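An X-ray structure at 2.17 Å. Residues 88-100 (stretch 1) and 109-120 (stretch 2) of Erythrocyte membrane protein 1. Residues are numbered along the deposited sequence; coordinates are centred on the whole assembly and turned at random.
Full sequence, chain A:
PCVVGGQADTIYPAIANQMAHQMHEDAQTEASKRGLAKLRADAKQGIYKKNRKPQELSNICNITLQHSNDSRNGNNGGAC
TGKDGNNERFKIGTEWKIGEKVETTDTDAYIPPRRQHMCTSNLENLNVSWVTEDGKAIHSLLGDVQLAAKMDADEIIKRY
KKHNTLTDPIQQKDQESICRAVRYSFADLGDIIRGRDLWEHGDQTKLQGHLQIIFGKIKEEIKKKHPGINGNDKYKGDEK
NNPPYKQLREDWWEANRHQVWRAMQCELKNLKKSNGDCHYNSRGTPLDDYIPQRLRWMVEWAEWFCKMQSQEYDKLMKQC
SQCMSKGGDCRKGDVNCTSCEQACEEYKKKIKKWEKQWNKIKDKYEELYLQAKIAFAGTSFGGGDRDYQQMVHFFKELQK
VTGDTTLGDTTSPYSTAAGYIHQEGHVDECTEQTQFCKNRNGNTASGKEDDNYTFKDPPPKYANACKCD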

# COMPACT_ATOMS: atom_id res chain seq x y z
N GLU A 88 6.15 -11.16 11.32
CA GLU A 88 5.96 -9.76 11.66
C GLU A 88 4.97 -9.05 10.76
O GLU A 88 4.67 -7.88 11.01
N ARG A 89 4.44 -9.72 9.73
CA ARG A 89 3.77 -9.03 8.64
C ARG A 89 2.54 -8.26 9.12
O ARG A 89 2.30 -7.13 8.68
N PHE A 90 1.75 -8.85 10.01
CA PHE A 90 0.54 -8.19 10.49
C PHE A 90 0.50 -8.14 12.01
O PHE A 90 -0.57 -8.17 12.61
N LYS A 91 1.67 -8.06 12.64
CA LYS A 91 1.75 -7.93 14.09
C LYS A 91 1.69 -6.45 14.48
O LYS A 91 2.38 -5.62 13.88
N ILE A 92 0.85 -6.14 15.47
CA ILE A 92 0.71 -4.77 15.95
C ILE A 92 2.02 -4.34 16.61
O ILE A 92 2.57 -5.05 17.46
N GLY A 93 2.51 -3.17 16.21
CA GLY A 93 3.72 -2.61 16.78
C GLY A 93 4.97 -2.79 15.96
O GLY A 93 6.02 -2.25 16.33
N THR A 94 4.91 -3.54 14.85
CA THR A 94 6.07 -3.71 13.99
C THR A 94 6.50 -2.38 13.40
O THR A 94 5.70 -1.68 12.77
N GLU A 95 7.77 -2.03 13.59
CA GLU A 95 8.28 -0.74 13.15
C GLU A 95 8.57 -0.76 11.65
O GLU A 95 9.28 -1.64 11.16
N TRP A 96 8.03 0.22 10.93
CA TRP A 96 8.31 0.34 9.51
C TRP A 96 9.74 0.83 9.31
O TRP A 96 10.22 1.72 10.02
N LYS A 97 10.44 0.25 8.33
CA LYS A 97 11.81 0.64 8.07
C LYS A 97 11.93 1.25 6.68
O LYS A 97 11.10 1.03 5.79
N ILE A 98 12.98 2.03 6.51
CA ILE A 98 13.24 2.77 5.28
C ILE A 98 13.76 1.82 4.21
O ILE A 98 14.38 0.79 4.50
N GLY A 99 13.50 2.17 2.95
CA GLY A 99 14.03 1.38 1.85
C GLY A 99 15.55 1.38 1.84
O GLY A 99 16.20 2.34 2.26
N GLU A 100 16.11 0.28 1.35
CA GLU A 100 17.56 0.14 1.31
C GLU A 100 18.13 0.87 0.11
O GLU A 100 18.93 0.31 -0.65
N ALA A 109 10.99 6.75 1.99
CA ALA A 109 9.58 6.36 2.09
C ALA A 109 9.52 5.07 2.89
O ALA A 109 10.20 4.10 2.54
N TYR A 110 8.73 5.06 3.96
CA TYR A 110 8.70 3.91 4.85
C TYR A 110 7.90 2.77 4.22
O TYR A 110 6.81 2.98 3.68
N ILE A 111 8.46 1.56 4.29
CA ILE A 111 7.90 0.39 3.63
C ILE A 111 6.89 -0.29 4.56
O ILE A 111 7.25 -0.64 5.70
N PRO A 112 5.65 -0.49 4.15
CA PRO A 112 4.68 -1.22 4.98
C PRO A 112 5.13 -2.66 5.18
O PRO A 112 5.62 -3.30 4.23
N PRO A 113 4.99 -3.21 6.39
CA PRO A 113 5.32 -4.63 6.59
C PRO A 113 4.56 -5.57 5.66
O PRO A 113 5.12 -6.59 5.25
N ARG A 114 3.31 -5.25 5.33
CA ARG A 114 2.58 -6.05 4.36
C ARG A 114 3.30 -6.08 3.02
O ARG A 114 3.42 -7.15 2.39
N ARG A 115 3.80 -4.93 2.57
CA ARG A 115 4.50 -4.85 1.29
C ARG A 115 5.84 -5.57 1.35
O ARG A 115 6.21 -6.28 0.40
N GLN A 116 6.59 -5.39 2.44
CA GLN A 116 7.92 -5.97 2.53
C GLN A 116 7.88 -7.50 2.43
O GLN A 116 8.78 -8.11 1.84
N HIS A 117 6.85 -8.13 3.00
CA HIS A 117 6.73 -9.58 2.99
C HIS A 117 5.70 -10.07 1.98
O HIS A 117 5.08 -11.12 2.18
N MET A 118 5.53 -9.34 0.88
CA MET A 118 4.59 -9.71 -0.16
C MET A 118 5.07 -10.98 -0.88
O MET A 118 6.27 -11.20 -1.06
N CYS A 119 4.11 -11.81 -1.30
CA CYS A 119 4.42 -13.11 -1.92
C CYS A 119 4.63 -12.94 -3.42
O CYS A 119 3.76 -13.22 -4.24
N THR A 120 5.84 -12.52 -3.79
CA THR A 120 6.21 -12.32 -5.18
C THR A 120 7.45 -13.14 -5.56
O THR A 120 8.16 -12.79 -6.51

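What holds the start of stretch 2 against stretch 1? Ala109 turns its CB away, so its backbone does the work: water 3 accepts from Ala109 N at 3.3 Å and, weakly, from Gly99 N at 2.8 Å. Tyr110, chi1 m, points sideways; its CE1 lies 3.6 Å from Ile98 CG1, while its CB sits 4.1 Å from Trp96 CB. Ile111, m for both chi angles, has its backbone anchored by a nearly straight hydrogen bond, Ile111 N to Lys97 O at 3.1 Å. Its CG1 lies 3.9 Å from Gly99 N, where glycine brings only backbone to the contact.

How do two consecutive prolines receive a tryptophan? Trp96 points toward stretch 2 with chi1 m, laying one face of its indole over both. Pro112 CA stands 3.5 Å from the centroid of the Trp96 six-membered ring, and Pro113 CD 3.3 Å from that of the five-membered ring, both close to the ring normal, so each makes a CH-pi contact. Pro113 also reaches Thr94, whose CG2 is 3.9 Å from Pro113 CG.

What does the helix offer the buried Arg89? Arg89 is extended, t through chi3, and its tip approaches the helix end. Both Arg89 NE, at 3.2 Å, and Arg89 NH1, at 3.1 Å, donate weak hydrogen bonds to Arg114 O. The Arg114 side chain, chi1 t, leads its end away, but its CG packs 3.8 Å from Phe90 CZ.

How does His117 close the contact? With chi1 m it points toward stretch 1, its CB 3.9 Å from Arg89 CD. Water 1 joins His117 NE2, at 2.9 Å, to Glu88 OE1, at 3.0 Å. Water 2 donates to His117 O and accepts weakly from Arg89 NH2, both at 2.9 Å. Beyond, Met118 CA lies over one face of the guanidinium, 3.6 Å from Arg89 NH1.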

# COMPACT_ATOMS: atom_id res chain seq x y z
CB GLU A 88 7.30 -9.01 11.61
CG GLU A 88 8.32 -9.48 12.63
CD GLU A 88 9.64 -8.76 12.49
OE1 GLU A 88 9.88 -8.16 11.42
OE2 GLU A 88 10.44 -8.78 13.45
CB ARG A 89 3.38 -10.01 7.54
CG ARG A 89 2.83 -9.34 6.29
CD ARG A 89 2.55 -10.33 5.17
NE ARG A 89 2.20 -9.64 3.93
CZ ARG A 89 1.81 -10.24 2.81
NH1 ARG A 89 1.50 -9.51 1.74
NH2 ARG A 89 1.71 -11.56 2.75
CB PHE A 90 -0.71 -8.86 9.93
CG PHE A 90 -0.87 -8.69 8.44
CD1 PHE A 90 -1.24 -7.47 7.90
CD2 PHE A 90 -0.66 -9.76 7.58
CE1 PHE A 90 -1.39 -7.31 6.53
CE2 PHE A 90 -0.80 -9.61 6.21
CZ PHE A 90 -1.17 -8.38 5.69
CB LYS A 91 3.04 -8.56 14.62
CG LYS A 91 3.13 -8.58 16.13
CD LYS A 91 4.40 -9.27 16.61
CE LYS A 91 4.51 -9.24 18.12
NZ LYS A 91 5.76 -9.88 18.61
CB ILE A 92 -0.47 -4.67 16.93
CG1 ILE A 92 -1.80 -4.83 16.19
CG2 ILE A 92 -0.43 -3.36 17.69
CD1 ILE A 92 -3.01 -4.79 17.10
CB THR A 94 5.77 -4.72 12.88
OG1 THR A 94 5.50 -6.01 13.44
CG2 THR A 94 6.95 -4.83 11.92
CB GLU A 95 9.53 -0.37 13.94
CG GLU A 95 9.29 -0.21 15.44
CD GLU A 95 10.58 -0.16 16.25
OE1 GLU A 95 11.66 -0.43 15.68
OE2 GLU A 95 10.51 0.15 17.45
CB TRP A 96 7.34 1.32 8.84
CG TRP A 96 5.88 0.90 8.89
CD1 TRP A 96 5.27 0.16 9.86
CD2 TRP A 96 4.88 1.20 7.91
NE1 TRP A 96 3.94 -0.02 9.55
CE2 TRP A 96 3.67 0.61 8.36
CE3 TRP A 96 4.87 1.90 6.70
CZ2 TRP A 96 2.49 0.71 7.64
CZ3 TRP A 96 3.69 2.00 6.00
CH2 TRP A 96 2.51 1.40 6.46
CB LYS A 97 12.78 -0.54 8.21
CG LYS A 97 14.18 -0.12 8.66
CD LYS A 97 14.91 -1.24 9.38
CE LYS A 97 16.02 -0.70 10.28
NZ LYS A 97 15.74 -0.94 11.72
CB ILE A 98 14.23 3.92 5.56
CG1 ILE A 98 13.76 4.74 6.77
CG2 ILE A 98 14.40 4.81 4.35
CD1 ILE A 98 14.36 4.32 8.11
CB GLU A 100 17.95 -1.34 1.33
CG GLU A 100 17.55 -2.04 2.62
CD GLU A 100 17.79 -3.53 2.59
OE1 GLU A 100 18.53 -4.01 1.70
OE2 GLU A 100 17.23 -4.24 3.46
CB ALA A 109 8.96 6.18 0.71
CB TYR A 110 8.13 4.31 6.20
CG TYR A 110 8.94 5.40 6.88
CD1 TYR A 110 10.04 5.09 7.67
CD2 TYR A 110 8.62 6.74 6.71
CE1 TYR A 110 10.79 6.07 8.27
CE2 TYR A 110 9.36 7.74 7.31
CZ TYR A 110 10.45 7.40 8.10
OH TYR A 110 11.19 8.39 8.70
CB ILE A 111 9.00 -0.60 3.23
CG1 ILE A 111 10.15 0.13 2.51
CG2 ILE A 111 8.44 -1.71 2.36
CD1 ILE A 111 9.73 0.82 1.23
CB PRO A 112 3.38 -1.15 4.18
CG PRO A 112 3.58 -0.02 3.18
CD PRO A 112 5.05 -0.01 2.88
CB PRO A 113 4.95 -4.87 8.06
CG PRO A 113 5.09 -3.53 8.70
CD PRO A 113 4.68 -2.53 7.65
CB ARG A 114 1.16 -5.51 4.19
CG ARG A 114 0.38 -6.15 3.05
CD ARG A 114 -0.79 -5.28 2.63
NE ARG A 114 -0.35 -3.91 2.35
CZ ARG A 114 0.20 -3.53 1.21
NH1 ARG A 114 0.58 -2.27 1.04
NH2 ARG A 114 0.38 -4.41 0.23
CB ARG A 115 4.70 -3.38 0.89
CG ARG A 115 5.68 -3.15 -0.26
CD ARG A 115 5.10 -3.61 -1.59
NE ARG A 115 6.06 -3.49 -2.69
CZ ARG A 115 6.88 -4.47 -3.07
NH1 ARG A 115 6.87 -5.64 -2.44
NH2 ARG A 115 7.72 -4.28 -4.08
CB GLN A 116 8.59 -5.55 3.84
CG GLN A 116 9.95 -6.17 4.08
CD GLN A 116 10.64 -5.60 5.29
OE1 GLN A 116 10.51 -4.42 5.59
NE2 GLN A 116 11.38 -6.44 6.01
CB HIS A 117 6.40 -10.09 4.39
CG HIS A 117 7.35 -9.62 5.44
ND1 HIS A 117 8.69 -9.96 5.45
CD2 HIS A 117 7.17 -8.81 6.52
CE1 HIS A 117 9.28 -9.39 6.48
NE2 HIS A 117 8.38 -8.70 7.15
CB MET A 118 4.44 -8.55 -1.15
CG MET A 118 3.20 -8.58 -2.02
SD MET A 118 2.94 -6.97 -2.80
CE MET A 118 1.76 -7.42 -4.08
CB CYS A 119 3.31 -14.12 -1.63
SG CYS A 119 3.07 -14.57 0.10
CB THR A 120 6.45 -10.84 -5.48
OG1 THR A 120 7.46 -10.34 -4.60
CG2 THR A 120 5.17 -10.05 -5.27
O HOH W 1 8.61 -6.67 9.17
O HOH W 2 3.84 -13.14 3.88
O HOH W 3 13.13 4.38 1.27